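Local coordinates for putative extracellular solute-binding protein (Bordetella bronchiseptica, PDB 4P56) that probably serves as the periplasmic solute-binding component of a TRAP transporter, capturing small carboxylates and here holding mandelate in its cleft, at residues H92-A105 against A121-H135. Residues are numbered along the deposited sequence; the frame is centred on the assembly and turned at random.
Sequences HAYYPGRFQLTKFA and AWDTYEKYLLKADEH. With RMN ((R)-mandelic acid), chain D.
With CG of Glu134 set beside its own backbone N (chi1 -66°) and the chain extended beyond it, the carboxylate reaches the start of the 3-10 turn 100-105. There Leu101 N donates to OE2 of Glu134 on its syn side, 2.9 Å from N to OE2 and nearly straight at 160°. Water 1 donates to the same OE2 and accepts from Gln100 N, while OE1 receives a very short bond from Tyr125 OH, at the edge of that ring. Both carboxylate oxygens are therefore held, and the group is tied to helix 114-129 as well as to the turn. The loop leaving strand 87-91 is thereby joined to helix 114-129 and to the chain that follows it, in a family 7 solute-binding fold; at the loop's start, Tyr94 OH donates to O12 of the (R)-mandelate at 2.7 Å.

Deeper in, His92 NE2 and His135 NE2 share a hydrogen bond of 3.0 Å, their rings meeting rim to rim with planes 77° apart; His92 ND1 is hydrogen-bonded to Thr237 OG1, on strand 237-242, which pairs antiparallel with strand 87-91. Phe99 CE1 sits over the centre of one His135 face, 3.4 Å from NE2. Farther along, Phe104 meets Thr124 CG2 through CE2 at 3.5 Å and Leu129 CD1 through CE1, and packs edge-to-face with Phe332 of helix 325-340. Ala105 CB touches Ala121 CB at 3.7 Å, and Leu101 CD1 presses tightly on Ala132 CB.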
loop_
_atom_site.group_PDB
_atom_site.type_symbol
_atom_site.label_atom_id
_atom_site.label_comp_id
_atom_site.label_asym_id
_atom_site.label_seq_id
_atom_site.Cartn_x
_atom_site.Cartn_y
_atom_site.Cartn_z
ATOM N N HIS A 92 -5.161 1.101 -3.368
ATOM C CA HIS A 92 -6.035 0.122 -3.978
ATOM C C HIS A 92 -7.067 -0.400 -3.008
ATOM O O HIS A 92 -8.124 -0.870 -3.416
ATOM C CB HIS A 92 -5.194 -1.000 -4.546
ATOM C CG HIS A 92 -4.496 -0.578 -5.784
ATOM N ND1 HIS A 92 -3.175 -0.871 -6.047
ATOM C CD2 HIS A 92 -4.949 0.110 -6.848
ATOM C CE1 HIS A 92 -2.835 -0.353 -7.211
ATOM N NE2 HIS A 92 -3.902 0.243 -7.723
ATOM N N ALA A 93 -6.778 -0.266 -1.726
ATOM C CA ALA A 93 -7.734 -0.638 -0.688
ATOM C C ALA A 93 -8.964 0.279 -0.608
ATOM O O ALA A 93 -9.980 -0.096 -0.025
ATOM C CB ALA A 93 -7.019 -0.673 0.700
ATOM N N TYR A 94 -8.876 1.486 -1.138
ATOM C CA TYR A 94 -9.891 2.490 -0.866
ATOM C C TYR A 94 -11.059 2.422 -1.860
ATOM O O TYR A 94 -11.961 3.243 -1.778
ATOM C CB TYR A 94 -9.253 3.872 -0.902
ATOM C CG TYR A 94 -8.294 4.102 0.234
ATOM C CD1 TYR A 94 -8.053 3.094 1.208
ATOM C CD2 TYR A 94 -7.634 5.308 0.362
ATOM C CE1 TYR A 94 -7.153 3.321 2.243
ATOM C CE2 TYR A 94 -6.738 5.537 1.412
ATOM C CZ TYR A 94 -6.500 4.533 2.326
ATOM O OH TYR A 94 -5.625 4.839 3.328
ATOM N N TYR A 95 -11.027 1.462 -2.782
ATOM C CA TYR A 95 -12.076 1.353 -3.832
ATOM C C TYR A 95 -12.685 -0.037 -3.908
ATOM O O TYR A 95 -12.318 -0.836 -4.756
ATOM C CB TYR A 95 -11.507 1.752 -5.204
ATOM C CG TYR A 95 -10.778 3.054 -5.108
ATOM C CD1 TYR A 95 -11.440 4.238 -5.330
ATOM C CD2 TYR A 95 -9.434 3.093 -4.781
ATOM C CE1 TYR A 95 -10.768 5.472 -5.214
ATOM C CE2 TYR A 95 -8.752 4.294 -4.666
ATOM C CZ TYR A 95 -9.421 5.467 -4.892
ATOM O OH TYR A 95 -8.748 6.655 -4.759
ATOM N N PRO A 96 -13.643 -0.315 -3.032
ATOM C CA PRO A 96 -14.276 -1.640 -2.940
ATOM C C PRO A 96 -14.747 -2.106 -4.290
ATOM O O PRO A 96 -15.513 -1.361 -4.917
ATOM C CB PRO A 96 -15.479 -1.393 -2.041
ATOM C CG PRO A 96 -15.096 -0.234 -1.227
ATOM C CD PRO A 96 -14.265 0.649 -2.129
ATOM N N GLY A 97 -14.277 -3.277 -4.719
ATOM C CA GLY A 97 -14.647 -3.878 -5.987
ATOM C C GLY A 97 -13.804 -3.551 -7.211
ATOM O O GLY A 97 -14.022 -4.178 -8.235
ATOM N N ARG A 98 -12.839 -2.620 -7.140
ATOM C CA ARG A 98 -12.304 -2.024 -8.369
ATOM C C ARG A 98 -10.896 -2.424 -8.796
ATOM O O ARG A 98 -10.485 -2.247 -9.971
ATOM C CB ARG A 98 -12.379 -0.505 -8.230
ATOM C CG ARG A 98 -13.837 -0.069 -8.246
ATOM C CD ARG A 98 -14.011 1.338 -8.772
ATOM N NE ARG A 98 -15.373 1.823 -8.548
ATOM C CZ ARG A 98 -16.384 1.728 -9.415
ATOM N NH1 ARG A 98 -16.244 1.142 -10.604
ATOM N NH2 ARG A 98 -17.556 2.226 -9.078
ATOM N N PHE A 99 -10.173 -2.944 -7.827
ATOM C CA PHE A 99 -8.770 -3.309 -7.974
ATOM C C PHE A 99 -8.571 -4.719 -7.431
ATOM O O PHE A 99 -7.570 -5.029 -6.770
ATOM C CB PHE A 99 -7.864 -2.303 -7.272
ATOM C CG PHE A 99 -7.912 -0.950 -7.898
ATOM C CD1 PHE A 99 -7.341 -0.725 -9.160
ATOM C CD2 PHE A 99 -8.562 0.100 -7.266
ATOM C CE1 PHE A 99 -7.419 0.538 -9.774
ATOM C CE2 PHE A 99 -8.668 1.363 -7.894
ATOM C CZ PHE A 99 -8.086 1.578 -9.145
ATOM N N GLN A 100 -9.513 -5.590 -7.759
ATOM C CA GLN A 100 -9.441 -6.972 -7.309
ATOM C C GLN A 100 -8.184 -7.663 -7.792
ATOM O O GLN A 100 -7.659 -8.550 -7.098
ATOM C CB GLN A 100 -10.639 -7.790 -7.807
ATOM C CG GLN A 100 -11.984 -7.200 -7.500
ATOM C CD GLN A 100 -13.124 -7.983 -8.171
ATOM O OE1 GLN A 100 -13.115 -9.227 -8.203
ATOM N NE2 GLN A 100 -14.100 -7.254 -8.721
ATOM N N LEU A 101 -7.685 -7.277 -8.967
ATOM C CA LEU A 101 -6.510 -7.936 -9.513
ATOM C C LEU A 101 -5.218 -7.625 -8.730
ATOM O O LEU A 101 -4.241 -8.319 -8.904
ATOM C CB LEU A 101 -6.284 -7.598 -11.008
ATOM C CG LEU A 101 -7.403 -8.066 -11.952
ATOM C CD1 LEU A 101 -7.112 -7.725 -13.417
ATOM C CD2 LEU A 101 -7.583 -9.559 -11.792
ATOM N N THR A 102 -5.192 -6.582 -7.916
ATOM C CA THR A 102 -3.969 -6.278 -7.159
ATOM C C THR A 102 -3.739 -7.205 -5.963
ATOM O O THR A 102 -2.667 -7.195 -5.376
ATOM C CB THR A 102 -3.953 -4.823 -6.646
ATOM O OG1 THR A 102 -4.990 -4.649 -5.673
ATOM C CG2 THR A 102 -4.126 -3.852 -7.808
ATOM N N LYS A 103 -4.741 -7.989 -5.603
ATOM C CA LYS A 103 -4.703 -8.733 -4.358
ATOM C C LYS A 103 -3.657 -9.874 -4.322
ATOM O O LYS A 103 -3.298 -10.324 -3.250
ATOM C CB LYS A 103 -6.096 -9.236 -4.004
ATOM C CG LYS A 103 -7.007 -8.107 -3.459
ATOM C CD LYS A 103 -8.373 -8.619 -2.998
ATOM C CE LYS A 103 -9.214 -7.465 -2.414
ATOM N NZ LYS A 103 -10.501 -7.950 -1.802
ATOM N N PHE A 104 -3.173 -10.329 -5.477
ATOM C CA PHE A 104 -2.116 -11.361 -5.507
ATOM C C PHE A 104 -0.880 -10.888 -4.749
ATOM O O PHE A 104 -0.123 -11.704 -4.219
ATOM C CB PHE A 104 -1.711 -11.681 -6.948
ATOM C CG PHE A 104 -0.928 -10.585 -7.600
ATOM C CD1 PHE A 104 -1.577 -9.545 -8.240
ATOM C CD2 PHE A 104 0.451 -10.567 -7.548
ATOM C CE1 PHE A 104 -0.893 -8.526 -8.825
ATOM C CE2 PHE A 104 1.176 -9.522 -8.151
ATOM C CZ PHE A 104 0.505 -8.486 -8.772
ATOM N N ALA A 105 -0.658 -9.571 -4.697
ATOM C CA ALA A 105 0.614 -9.023 -4.212
ATOM C C ALA A 105 0.644 -8.777 -2.709
ATOM O O ALA A 105 1.692 -8.415 -2.166
ATOM C CB ALA A 105 0.938 -7.714 -4.923
ATOM N N ALA A 121 5.377 -6.703 -7.447
ATOM C CA ALA A 121 3.986 -6.349 -7.755
ATOM C C ALA A 121 3.884 -5.598 -9.071
ATOM O O ALA A 121 3.046 -5.920 -9.909
ATOM C CB ALA A 121 3.369 -5.526 -6.646
ATOM N N TRP A 122 4.702 -4.568 -9.245
ATOM C CA TRP A 122 4.687 -3.821 -10.498
ATOM C C TRP A 122 5.066 -4.699 -11.683
ATOM O O TRP A 122 4.424 -4.646 -12.724
ATOM C CB TRP A 122 5.604 -2.590 -10.465
ATOM C CG TRP A 122 5.752 -2.059 -11.853
ATOM C CD1 TRP A 122 6.843 -2.142 -12.654
ATOM C CD2 TRP A 122 4.718 -1.434 -12.632
ATOM N NE1 TRP A 122 6.557 -1.595 -13.889
ATOM C CE2 TRP A 122 5.258 -1.156 -13.896
ATOM C CE3 TRP A 122 3.379 -1.088 -12.367
ATOM C CZ2 TRP A 122 4.514 -0.537 -14.907
ATOM C CZ3 TRP A 122 2.632 -0.495 -13.361
ATOM C CH2 TRP A 122 3.198 -0.209 -14.622
ATOM N N ASP A 123 6.131 -5.468 -11.561
ATOM C CA ASP A 123 6.598 -6.247 -12.700
ATOM C C ASP A 123 5.469 -7.190 -13.126
ATOM O O ASP A 123 5.226 -7.393 -14.318
ATOM C CB ASP A 123 7.874 -7.032 -12.366
ATOM C CG ASP A 123 9.146 -6.162 -12.385
ATOM O OD1 ASP A 123 9.101 -5.026 -12.890
ATOM O OD2 ASP A 123 10.214 -6.622 -11.904
ATOM N N THR A 124 4.753 -7.740 -12.155
ATOM C CA THR A 124 3.697 -8.722 -12.458
ATOM C C THR A 124 2.520 -7.991 -13.122
ATOM O O THR A 124 1.980 -8.456 -14.141
ATOM C CB THR A 124 3.244 -9.423 -11.176
ATOM O OG1 THR A 124 4.353 -10.163 -10.604
ATOM C CG2 THR A 124 2.089 -10.367 -11.443
ATOM N N TYR A 125 2.127 -6.860 -12.526
ATOM C CA TYR A 125 0.995 -6.056 -13.008
ATOM C C TYR A 125 1.249 -5.574 -14.440
ATOM O O TYR A 125 0.401 -5.691 -15.309
ATOM C CB TYR A 125 0.719 -4.847 -12.071
ATOM C CG TYR A 125 -0.736 -4.369 -12.144
ATOM C CD1 TYR A 125 -1.137 -3.463 -13.093
ATOM C CD2 TYR A 125 -1.706 -4.905 -11.307
ATOM C CE1 TYR A 125 -2.474 -3.050 -13.189
ATOM C CE2 TYR A 125 -3.038 -4.513 -11.402
ATOM C CZ TYR A 125 -3.413 -3.579 -12.346
ATOM O OH TYR A 125 -4.748 -3.193 -12.447
ATOM N N GLU A 126 2.438 -5.043 -14.667
ATOM C CA GLU A 126 2.826 -4.582 -15.988
ATOM C C GLU A 126 2.796 -5.721 -17.023
ATOM O O GLU A 126 2.278 -5.552 -18.113
ATOM C CB GLU A 126 4.237 -4.009 -15.896
ATOM C CG GLU A 126 4.846 -3.741 -17.244
ATOM C CD GLU A 126 6.230 -3.172 -17.134
ATOM O OE1 GLU A 126 7.154 -3.897 -16.675
ATOM O OE2 GLU A 126 6.368 -1.992 -17.500
ATOM N N LYS A 127 3.372 -6.868 -16.683
ATOM C CA LYS A 127 3.459 -7.969 -17.651
ATOM C C LYS A 127 2.114 -8.643 -17.938
ATOM O O LYS A 127 1.856 -9.039 -19.057
ATOM C CB LYS A 127 4.463 -9.026 -17.156
ATOM C CG LYS A 127 4.548 -10.270 -18.074
ATOM C CD LYS A 127 5.788 -11.041 -17.733
ATOM C CE LYS A 127 6.107 -12.145 -18.725
ATOM N NZ LYS A 127 7.327 -12.856 -18.249
ATOM N N TYR A 128 1.258 -8.789 -16.936
ATOM C CA TYR A 128 0.088 -9.662 -17.093
ATOM C C TYR A 128 -1.270 -8.964 -16.961
ATOM O O TYR A 128 -2.277 -9.485 -17.433
ATOM C CB TYR A 128 0.120 -10.813 -16.067
ATOM C CG TYR A 128 1.276 -11.777 -16.207
ATOM C CD1 TYR A 128 1.221 -12.830 -17.108
ATOM C CD2 TYR A 128 2.412 -11.649 -15.425
ATOM C CE1 TYR A 128 2.262 -13.703 -17.235
ATOM C CE2 TYR A 128 3.472 -12.529 -15.554
ATOM C CZ TYR A 128 3.391 -13.548 -16.464
ATOM O OH TYR A 128 4.443 -14.428 -16.575
ATOM N N LEU A 129 -1.324 -7.834 -16.263
ATOM C CA LEU A 129 -2.615 -7.364 -15.773
ATOM C C LEU A 129 -3.083 -6.026 -16.358
ATOM O O LEU A 129 -4.243 -5.648 -16.186
ATOM C CB LEU A 129 -2.571 -7.234 -14.236
ATOM C CG LEU A 129 -2.164 -8.522 -13.505
ATOM C CD1 LEU A 129 -2.086 -8.331 -11.997
ATOM C CD2 LEU A 129 -3.158 -9.592 -13.818
ATOM N N LEU A 130 -2.205 -5.329 -17.060
ATOM C CA LEU A 130 -2.538 -4.001 -17.569
ATOM C C LEU A 130 -3.749 -4.026 -18.500
ATOM O O LEU A 130 -4.538 -3.076 -18.512
ATOM C CB LEU A 130 -1.357 -3.387 -18.325
ATOM C CG LEU A 130 -0.128 -2.951 -17.517
ATOM C CD1 LEU A 130 0.851 -2.342 -18.454
ATOM C CD2 LEU A 130 -0.464 -1.956 -16.419
ATOM N N LYS A 131 -3.872 -5.083 -19.315
ATOM C CA LYS A 131 -4.948 -5.176 -20.297
ATOM C C LYS A 131 -6.365 -5.217 -19.725
ATOM O O LYS A 131 -7.320 -4.913 -20.435
ATOM C CB LYS A 131 -4.730 -6.369 -21.252
ATOM C CG LYS A 131 -4.680 -7.732 -20.575
ATOM C CD LYS A 131 -4.387 -8.820 -21.605
ATOM C CE LYS A 131 -4.784 -10.192 -21.116
ATOM N NZ LYS A 131 -4.510 -11.229 -22.168
ATOM N N ALA A 132 -6.483 -5.542 -18.442
ATOM C CA ALA A 132 -7.777 -5.589 -17.760
ATOM C C ALA A 132 -8.395 -4.195 -17.467
ATOM O O ALA A 132 -9.581 -4.094 -17.100
ATOM C CB ALA A 132 -7.614 -6.360 -16.482
ATOM N N ASP A 133 -7.577 -3.150 -17.580
ATOM C CA ASP A 133 -8.026 -1.746 -17.542
ATOM C C ASP A 133 -8.618 -1.346 -16.184
ATOM O O ASP A 133 -9.536 -0.527 -16.123
ATOM C CB ASP A 133 -9.071 -1.507 -18.658
ATOM C CG ASP A 133 -9.211 -0.056 -19.057
ATOM O OD1 ASP A 133 -8.250 0.729 -18.832
ATOM O OD2 ASP A 133 -10.291 0.276 -19.641
ATOM N N GLU A 134 -8.078 -1.872 -15.089
ATOM C CA GLU A 134 -8.581 -1.477 -13.769
ATOM C C GLU A 134 -8.421 0.023 -13.495
ATOM O O GLU A 134 -9.217 0.584 -12.736
ATOM C CB GLU A 134 -7.882 -2.251 -12.669
ATOM C CG GLU A 134 -8.174 -3.731 -12.656
ATOM C CD GLU A 134 -7.664 -4.397 -11.420
ATOM O OE1 GLU A 134 -6.501 -4.101 -10.980
ATOM O OE2 GLU A 134 -8.456 -5.209 -10.853
ATOM N N HIS A 135 -7.393 0.659 -14.073
ATOM C CA HIS A 135 -7.117 2.091 -13.839
ATOM C C HIS A 135 -7.707 2.954 -14.963
ATOM O O HIS A 135 -7.087 3.911 -15.421
ATOM C CB HIS A 135 -5.594 2.337 -13.716
ATOM C CG HIS A 135 -4.981 1.661 -12.533
ATOM N ND1 HIS A 135 -4.739 0.307 -12.487
ATOM C CD2 HIS A 135 -4.617 2.159 -11.338
ATOM C CE1 HIS A 135 -4.253 -0.003 -11.293
ATOM N NE2 HIS A 135 -4.184 1.102 -10.583
HETATM C C1 RMN D . -1.961 2.969 4.174
HETATM C C2 RMN D . -1.889 4.236 3.614
HETATM C C3 RMN D . -0.887 5.115 3.983
HETATM C C4 RMN D . 0.036 4.755 4.949
HETATM C C5 RMN D . -0.037 3.489 5.524
HETATM C C6 RMN D . -1.031 2.608 5.130
HETATM C C7 RMN D . -3.063 2.023 3.782
HETATM C C10 RMN D . -4.055 1.953 4.904
HETATM O O8 RMN D . -2.622 0.733 3.594
HETATM O O11 RMN D . -3.944 1.105 5.855
HETATM O O12 RMN D . -4.998 2.800 4.941
HETATM O O HOH W 1 -11.093 -5.461 -10.403
#